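Local coordinates for protein transcriptional regulator, MerR family (Listeria monocytogenes str. 4b F2365, PDB 3GP4) that probably binds promoter DNA as a dimer and regulates transcription, as other MerR-family regulators do through an N-terminal helix-turn-helix domain, at residues S12-A16 against D17-Y21; L60-E63 against A64-Y68. All blocks are in the same frame, centred on the assembly; numbering follows the deposited sequence.

Both interactions are helix starts with a serine at the N-cap, and both fall inside the MerR-type helix-turn-helix region. Interaction 1 (12-16 with 17-21) makes the turn of the helix-turn-helix and opens helix 16-25; interaction 2 (60-63 with 64-68) opens helix 62-74, which lies against the long helix 79-130. Their centres are about 17 Å apart, yet they meet: OH of Y21 lies 4.0 Å from CD1 of I62, a packing contact. Neither includes a residue of the d-methionine pocket, K110, Y114 and L118, but OH of Y68 hydrogen-bonds OH of Y114 of the second subunit, linking interaction 2 to the dimer.

Interaction 1. Residues S12-A16 against D17-Y21; sequences SGVSA and DTIRY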
loop_
_atom_site.group_PDB
_atom_site.type_symbol
_atom_site.label_atom_id
_atom_site.label_comp_id
_atom_site.label_asym_id
_atom_site.label_seq_id
_atom_site.Cartn_x
_atom_site.Cartn_y
_atom_site.Cartn_z
ATOM N N SER A 12 -6.843 -2.820 -21.722
ATOM C CA SER A 12 -6.095 -3.211 -20.538
ATOM C C SER A 12 -6.116 -2.177 -19.397
ATOM O O SER A 12 -5.775 -2.503 -18.252
ATOM C CB SER A 12 -4.642 -3.523 -20.924
ATOM O OG SER A 12 -3.971 -2.358 -21.376
ATOM N N GLY A 13 -6.468 -0.934 -19.695
ATOM C CA GLY A 13 -6.417 0.128 -18.686
ATOM C C GLY A 13 -5.008 0.535 -18.303
ATOM O O GLY A 13 -4.791 1.138 -17.255
ATOM N N VAL A 14 -4.046 0.191 -19.165
ATOM C CA VAL A 14 -2.640 0.511 -18.982
ATOM C C VAL A 14 -2.199 1.407 -20.144
ATOM O O VAL A 14 -2.535 1.105 -21.295
ATOM C CB VAL A 14 -1.809 -0.825 -18.986
ATOM C CG1 VAL A 14 -0.336 -0.549 -18.953
ATOM C CG2 VAL A 14 -2.205 -1.680 -17.815
ATOM N N SER A 15 -1.468 2.493 -19.861
ATOM C CA SER A 15 -0.960 3.415 -20.910
ATOM C C SER A 15 -0.109 2.688 -21.967
ATOM O O SER A 15 0.567 1.699 -21.649
ATOM C CB SER A 15 -0.152 4.583 -20.309
ATOM O OG SER A 15 1.245 4.320 -20.285
ATOM N N ALA A 16 -0.154 3.167 -23.211
ATOM C CA ALA A 16 0.676 2.568 -24.271
ATOM C C ALA A 16 2.167 2.647 -23.937
ATOM O O ALA A 16 2.885 1.660 -24.105
ATOM C CB ALA A 16 0.377 3.181 -25.643
ATOM N N ASP A 17 2.661 3.786 -23.447
ATOM C CA ASP A 17 4.075 3.788 -23.027
ATOM C C ASP A 17 4.399 2.818 -21.877
ATOM O O ASP A 17 5.526 2.311 -21.809
ATOM C CB ASP A 17 4.613 5.179 -22.722
ATOM C CG ASP A 17 4.992 5.957 -23.991
ATOM O OD1 ASP A 17 4.840 5.419 -25.128
ATOM O OD2 ASP A 17 5.401 7.121 -23.852
ATOM N N THR A 18 3.434 2.549 -21.000
ATOM C CA THR A 18 3.660 1.550 -19.920
ATOM C C THR A 18 3.744 0.142 -20.514
ATOM O O THR A 18 4.563 -0.703 -20.073
ATOM C CB THR A 18 2.569 1.611 -18.854
ATOM O OG1 THR A 18 2.590 2.919 -18.269
ATOM C CG2 THR A 18 2.814 0.553 -17.735
ATOM N N ILE A 19 2.897 -0.110 -21.508
ATOM C CA ILE A 19 2.976 -1.380 -22.227
ATOM C C ILE A 19 4.357 -1.550 -22.896
ATOM O O ILE A 19 4.991 -2.615 -22.746
ATOM C CB ILE A 19 1.831 -1.545 -23.267
ATOM C CG1 ILE A 19 0.482 -1.705 -22.542
ATOM C CG2 ILE A 19 2.151 -2.747 -24.187
ATOM C CD1 ILE A 19 -0.768 -1.692 -23.424
ATOM N N ARG A 20 4.826 -0.532 -23.619
ATOM C CA ARG A 20 6.130 -0.605 -24.293
ATOM C C ARG A 20 7.247 -0.872 -23.273
ATOM O O ARG A 20 8.166 -1.655 -23.542
ATOM C CB ARG A 20 6.473 0.687 -25.056
ATOM C CG ARG A 20 5.624 1.008 -26.301
ATOM C CD ARG A 20 5.877 2.447 -26.771
ATOM N NE ARG A 20 5.153 2.706 -28.011
ATOM C CZ ARG A 20 3.990 3.352 -28.101
ATOM N NH1 ARG A 20 3.417 3.876 -27.026
ATOM N NH2 ARG A 20 3.409 3.492 -29.288
ATOM N N TYR A 21 7.161 -0.184 -22.129
ATOM C CA TYR A 21 8.134 -0.375 -21.041
ATOM C C TYR A 21 8.113 -1.823 -20.475
ATOM O O TYR A 21 9.155 -2.420 -20.284
ATOM C CB TYR A 21 7.872 0.669 -19.937
ATOM C CG TYR A 21 8.620 0.410 -18.636
ATOM C CD1 TYR A 21 9.982 0.656 -18.533
ATOM C CD2 TYR A 21 7.939 -0.060 -17.508
ATOM C CE1 TYR A 21 10.667 0.416 -17.337
ATOM C CE2 TYR A 21 8.608 -0.296 -16.312
ATOM C CZ TYR A 21 9.960 -0.051 -16.240
ATOM O OH TYR A 21 10.594 -0.284 -15.057
HETATM O O HOH W 1 -0.316 3.442 -17.265
#
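S15 and T18 meet hydroxyl to hydroxyl at the start of helix 16-25, with OG of S15 2.8 Å from OG1 of T18 in a hydrogen bond that either could donate. S15 holds the N-cap position, and its chi1 of 94° turns OG toward T18. On T18, OG1 lies beside its own backbone N (chi1 -61°), which turns the hydroxyl to the serine and CG2 to the valine. A water accepts from N of S15 at 3.0 Å and also hydrogen-bonds OG1 of T18, so this hydroxyl has two polar partners.

V14 and T18 cross at about a right angle, CG1 of V14 coming within 3.6 Å of CG2 of T18. The same CG1 packs on CG1 of I19 at 3.9 Å, where V14 and I19 both touch I49 of helix 43-57. S12 sends OG to the carbonyl of A8, its main partner, and it also takes a weak bond from N of V14. The helical backbone bonds begin at the cap: N of I19 donates to O of S15 at 3.0 Å, and N of R20 reaches O of A16.

Farther along, the chain of R20, extended from CG to NE, runs back alongside A16 and places NH1 3.4 Å from CB of A16, at an oblique approach to the guanidinium. NH1 also forms a salt bridge with OD1 of D17 at 2.8 Å, although as a hydrogen bond it is weak, with an N-H...O angle of 123°.

This is the turn of a helix-turn-helix, with G13 at positive phi ending helix 5-12. The chemistry is divided accordingly: V14 and I19 pair as buried apolar side chains on I49 of helix 43-57, while hydroxyls, water and an ion pair mark the first turn, where D17 would probably interact favourably with the helix dipole.

Interaction 2. Residues L60-E63 against A64-Y68; sequences LSIE and ALIDY
S61 is the N-cap of helix 62-74 in the MerR-type DNA-binding domain, its side chain accepting from N of A64. OG of S61, placed over the first turn by a chi1 of 95°, takes this bond at 3.0 Å from N of A64 with an N-H...O angle of 151°. The carbonyl of S61 takes N of L65 at 3.1 Å, and a weak bond from N of A64 as well, so the cap residue uses both its side chain and its backbone.

The tighter part is the I62/I66 side. The two isoleucines meet at a slant: CG1 of I66 is 3.3 Å from O of I62, and CG2 of I62 is 3.7 Å from CD1 of I66, with I25 of helix 16-25 and L27 adjoining both. L60 and L65 make a buried but looser touch, crossing at about a right angle with their CD2 atoms 4.1 Å apart, and both rest on M55 of helix 43-57.

The loose, solvent-facing side is formed by E63 and D67, joined mainly through the backbone: N of D67 donates to O of E63. The carboxylate of D67 lies near that carbonyl, CG of D67 being 3.6 Å from O of E63, without a hydrogen bond between the side chains. Their carboxylates carry like charge but stand apart, OE1 of E63 being 5.8 Å from OD1 of D67. E63 is bent at chi2 (-59°), and its OE1 comes no closer than 4.4 Å to CD1 of I66.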
loop_
_atom_site.group_PDB
_atom_site.type_symbol
_atom_site.label_atom_id
_atom_site.label_comp_id
_atom_site.label_asym_id
_atom_site.label_seq_id
_atom_site.Cartn_x
_atom_site.Cartn_y
_atom_site.Cartn_z
ATOM N N LEU A 60 4.476 -6.017 -5.785
ATOM C CA LEU A 60 5.433 -7.087 -6.120
ATOM C C LEU A 60 6.587 -6.425 -6.836
ATOM O O LEU A 60 6.378 -5.558 -7.705
ATOM C CB LEU A 60 4.806 -8.166 -7.022
ATOM C CG LEU A 60 4.051 -9.264 -6.254
ATOM C CD1 LEU A 60 2.745 -8.740 -5.656
ATOM C CD2 LEU A 60 3.769 -10.495 -7.161
ATOM N N SER A 61 7.807 -6.827 -6.494
ATOM C CA SER A 61 8.965 -6.179 -7.099
ATOM C C SER A 61 9.068 -6.460 -8.586
ATOM O O SER A 61 8.703 -7.554 -9.064
ATOM C CB SER A 61 10.277 -6.508 -6.365
ATOM O OG SER A 61 11.003 -7.603 -6.928
ATOM N N ILE A 62 9.484 -5.422 -9.296
ATOM C CA ILE A 62 9.797 -5.461 -10.710
ATOM C C ILE A 62 10.778 -6.626 -10.942
ATOM O O ILE A 62 10.600 -7.388 -11.882
ATOM C CB ILE A 62 10.414 -4.104 -11.141
ATOM C CG1 ILE A 62 9.336 -3.056 -11.485
ATOM C CG2 ILE A 62 11.394 -4.243 -12.288
ATOM C CD1 ILE A 62 8.832 -3.100 -12.853
ATOM N N GLU A 63 11.765 -6.799 -10.063
ATOM C CA GLU A 63 12.780 -7.875 -10.295
ATOM C C GLU A 63 12.162 -9.267 -10.164
ATOM O O GLU A 63 12.545 -10.166 -10.896
ATOM C CB GLU A 63 14.049 -7.733 -9.424
ATOM C CG GLU A 63 14.822 -6.367 -9.565
ATOM C CD GLU A 63 15.320 -6.050 -10.984
ATOM O OE1 GLU A 63 15.475 -6.962 -11.830
ATOM O OE2 GLU A 63 15.590 -4.858 -11.262
ATOM N N ALA A 64 11.203 -9.438 -9.245
ATOM C CA ALA A 64 10.566 -10.755 -9.069
ATOM C C ALA A 64 9.743 -11.073 -10.317
ATOM O O ALA A 64 9.773 -12.208 -10.808
ATOM C CB ALA A 64 9.688 -10.781 -7.819
ATOM N N LEU A 65 9.034 -10.067 -10.839
ATOM C CA LEU A 65 8.103 -10.271 -11.961
ATOM C C LEU A 65 8.892 -10.557 -13.249
ATOM O O LEU A 65 8.464 -11.382 -14.062
ATOM C CB LEU A 65 7.176 -9.072 -12.143
ATOM C CG LEU A 65 6.151 -8.886 -10.991
ATOM C CD1 LEU A 65 5.453 -7.573 -11.179
ATOM C CD2 LEU A 65 5.130 -10.020 -10.974
ATOM N N ILE A 66 10.030 -9.883 -13.396
ATOM C CA ILE A 66 10.945 -10.148 -14.528
ATOM C C ILE A 66 11.459 -11.582 -14.462
ATOM O O ILE A 66 11.449 -12.286 -15.499
ATOM C CB ILE A 66 12.069 -9.099 -14.627
ATOM C CG1 ILE A 66 11.467 -7.754 -15.085
ATOM C CG2 ILE A 66 13.143 -9.485 -15.683
ATOM C CD1 ILE A 66 12.430 -6.546 -14.948
ATOM N N ASP A 67 11.856 -12.043 -13.268
ATOM C CA ASP A 67 12.321 -13.453 -13.073
ATOM C C ASP A 67 11.241 -14.448 -13.431
ATOM O O ASP A 67 11.536 -15.492 -14.031
ATOM C CB ASP A 67 12.737 -13.774 -11.607
ATOM C CG ASP A 67 14.160 -13.371 -11.275
ATOM O OD1 ASP A 67 14.830 -12.709 -12.092
ATOM O OD2 ASP A 67 14.618 -13.716 -10.160
ATOM N N TYR A 68 10.008 -14.145 -13.035
ATOM C CA TYR A 68 8.867 -15.038 -13.252
ATOM C C TYR A 68 8.601 -15.217 -14.740
ATOM O O TYR A 68 8.483 -16.360 -15.233
ATOM C CB TYR A 68 7.616 -14.501 -12.539
ATOM C CG TYR A 68 6.402 -15.363 -12.767
ATOM C CD1 TYR A 68 6.218 -16.525 -12.048
ATOM C CD2 TYR A 68 5.447 -15.010 -13.723
ATOM C CE1 TYR A 68 5.105 -17.335 -12.252
ATOM C CE2 TYR A 68 4.331 -15.818 -13.944
ATOM C CZ TYR A 68 4.170 -16.980 -13.186
ATOM O OH TYR A 68 3.063 -17.797 -13.382
#